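Local atomic coordinates of monopolin complex subunit CSM1 (Candida glabrata, PDB entry 6MJC), a protein that is a subunit of the monopolin complex, which is recruited to the kinetochore, and binds a peptide of the kinetochore protein Dsn1. Residues 31-36 with 48-53. Sequence-based numbering, arbitrary orientation.
Sequences LWFDTS and LGFVKS
Leu31 pairs with Phe50 and Phe33 with Leu48 as antiparallel hydrogen-bonded pairs, each joined by two backbone hydrogen bonds, the shortest running 2.7 Å from Phe50 N to Leu31 O. Trp32 and Gly49 form the non-hydrogen-bonded pair between them, their CA atoms 4.3 Å apart. With CG anti to its carbonyl carbon (chi1 -63°), Trp32 lays its indole across the neighbouring strand, directly on the backbone of Gly49, which has no side chain; Gly49 CA sits over the six-membered ring, 3.5 Å from its centroid, in a CH-pi contact. Farther out, Trp32 CZ2 meets Val51 CG2 at 3.7 Å. The two strands belong to the beta hairpin of 30-37 and 44-52, inside the antiparallel sheet of this Csm1/Pcs1-family domain. The bound Dsn1 peptide packs on Trp32 and Val51, while Tyr25 brings its ring against the indole and Trp32 NE1 hydrogen-bonds to Thr29 OG1. Leu31, Phe33, Leu48 and Phe50 share the other face, where the first three touch helix 5-13. There Phe33 takes the cramped rotamer between N and carbonyl carbon (chi1 50°), which brings its ring toward the partner strand, alongside Leu48; Leu48 CB lies over one face, 3.9 Å from Phe33 CZ, and the Phe50 ring meets the Phe33 ring rim to rim, planes at 27°.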
loop_
_atom_site.group_PDB
_atom_site.type_symbol
_atom_site.label_atom_id
_atom_site.label_comp_id
_atom_site.label_asym_id
_atom_site.label_seq_id
_atom_site.Cartn_x
_atom_site.Cartn_y
_atom_site.Cartn_z
ATOM N N LEU A 31 -7.204 8.679 -3.793
ATOM C CA LEU A 31 -5.837 9.031 -4.141
ATOM C C LEU A 31 -4.983 7.795 -3.997
ATOM O O LEU A 31 -5.032 7.136 -2.953
ATOM C CB LEU A 31 -5.320 10.156 -3.238
ATOM C CG LEU A 31 -3.832 10.438 -3.383
ATOM C CD1 LEU A 31 -3.476 10.931 -4.756
ATOM C CD2 LEU A 31 -3.411 11.463 -2.307
ATOM N N TRP A 32 -4.257 7.446 -5.069
ATOM C CA TRP A 32 -3.543 6.190 -5.172
ATOM C C TRP A 32 -2.098 6.446 -5.525
ATOM O O TRP A 32 -1.791 7.367 -6.283
ATOM C CB TRP A 32 -4.162 5.248 -6.257
ATOM C CG TRP A 32 -5.545 4.834 -5.948
ATOM C CD1 TRP A 32 -6.690 5.595 -6.080
ATOM C CD2 TRP A 32 -5.946 3.589 -5.427
ATOM N NE1 TRP A 32 -7.778 4.871 -5.692
ATOM C CE2 TRP A 32 -7.356 3.634 -5.276
ATOM C CE3 TRP A 32 -5.257 2.436 -5.042
ATOM C CZ2 TRP A 32 -8.094 2.549 -4.800
ATOM C CZ3 TRP A 32 -5.996 1.356 -4.558
ATOM C CH2 TRP A 32 -7.395 1.427 -4.436
ATOM N N PHE A 33 -1.197 5.597 -5.008
ATOM C CA PHE A 33 0.178 5.718 -5.472
ATOM C C PHE A 33 0.957 4.425 -5.352
ATOM O O PHE A 33 0.692 3.603 -4.481
ATOM C CB PHE A 33 0.945 6.794 -4.739
ATOM C CG PHE A 33 0.863 6.716 -3.263
ATOM C CD1 PHE A 33 -0.176 7.342 -2.609
ATOM C CD2 PHE A 33 1.825 6.071 -2.517
ATOM C CE1 PHE A 33 -0.271 7.320 -1.247
ATOM C CE2 PHE A 33 1.751 6.063 -1.122
ATOM C CZ PHE A 33 0.697 6.680 -0.492
ATOM N N ASP A 34 1.918 4.261 -6.257
ATOM C CA ASP A 34 2.768 3.078 -6.285
ATOM C C ASP A 34 3.972 3.378 -5.409
ATOM O O ASP A 34 4.501 4.491 -5.442
ATOM C CB ASP A 34 3.261 2.764 -7.689
ATOM C CG ASP A 34 2.304 1.915 -8.465
ATOM O OD1 ASP A 34 1.173 1.683 -8.001
ATOM O OD2 ASP A 34 2.699 1.471 -9.556
ATOM N N THR A 35 4.417 2.385 -4.650
ATOM C CA THR A 35 5.461 2.578 -3.656
ATOM C C THR A 35 6.428 1.411 -3.748
ATOM O O THR A 35 6.024 0.270 -4.014
ATOM C CB THR A 35 4.893 2.596 -2.230
ATOM O OG1 THR A 35 3.768 3.468 -2.164
ATOM C CG2 THR A 35 5.939 3.077 -1.250
ATOM N N SER A 36 7.692 1.713 -3.528
ATOM C CA SER A 36 8.753 0.757 -3.283
ATOM C C SER A 36 9.272 1.023 -1.882
ATOM O O SER A 36 9.561 2.175 -1.530
ATOM C CB SER A 36 9.853 0.916 -4.347
ATOM O OG SER A 36 10.934 0.069 -4.069
ATOM N N LEU A 48 -0.759 1.878 -2.551
ATOM C CA LEU A 48 -1.684 2.297 -1.504
ATOM C C LEU A 48 -2.795 3.122 -2.133
ATOM O O LEU A 48 -2.543 3.999 -2.971
ATOM C CB LEU A 48 -0.987 3.140 -0.432
ATOM C CG LEU A 48 -0.055 2.389 0.519
ATOM C CD1 LEU A 48 0.367 3.339 1.568
ATOM C CD2 LEU A 48 -0.710 1.144 1.121
ATOM N N GLY A 49 -4.003 2.888 -1.675
ATOM C CA GLY A 49 -5.121 3.737 -2.003
ATOM C C GLY A 49 -5.728 4.374 -0.776
ATOM O O GLY A 49 -6.000 3.689 0.209
ATOM N N PHE A 50 -5.919 5.678 -0.823
ATOM C CA PHE A 50 -6.612 6.420 0.220
ATOM C C PHE A 50 -7.978 6.783 -0.358
ATOM O O PHE A 50 -8.094 7.715 -1.160
ATOM C CB PHE A 50 -5.803 7.644 0.659
ATOM C CG PHE A 50 -4.505 7.297 1.356
ATOM C CD1 PHE A 50 -4.479 6.943 2.691
ATOM C CD2 PHE A 50 -3.315 7.312 0.667
ATOM C CE1 PHE A 50 -3.280 6.622 3.316
ATOM C CE2 PHE A 50 -2.122 6.999 1.291
ATOM C CZ PHE A 50 -2.107 6.655 2.618
ATOM N N VAL A 51 -9.011 6.116 0.129
ATOM C CA VAL A 51 -10.311 6.077 -0.513
ATOM C C VAL A 51 -11.318 6.758 0.386
ATOM O O VAL A 51 -11.416 6.442 1.580
ATOM C CB VAL A 51 -10.725 4.619 -0.832
ATOM C CG1 VAL A 51 -12.152 4.577 -1.311
ATOM C CG2 VAL A 51 -9.803 4.044 -1.822
ATOM N N LYS A 52 -12.069 7.692 -0.194
ATOM C CA LYS A 52 -13.261 8.265 0.406
ATOM C C LYS A 52 -14.450 7.924 -0.482
ATOM O O LYS A 52 -14.369 8.034 -1.710
ATOM C CB LYS A 52 -13.145 9.798 0.563
ATOM N N SER A 53 -15.538 7.484 0.128
ATOM C CA SER A 53 -16.736 7.159 -0.632
ATOM C C SER A 53 -17.954 7.805 0.009
ATOM O O SER A 53 -18.592 8.665 -0.592
ATOM C CB SER A 53 -16.925 5.647 -0.724
#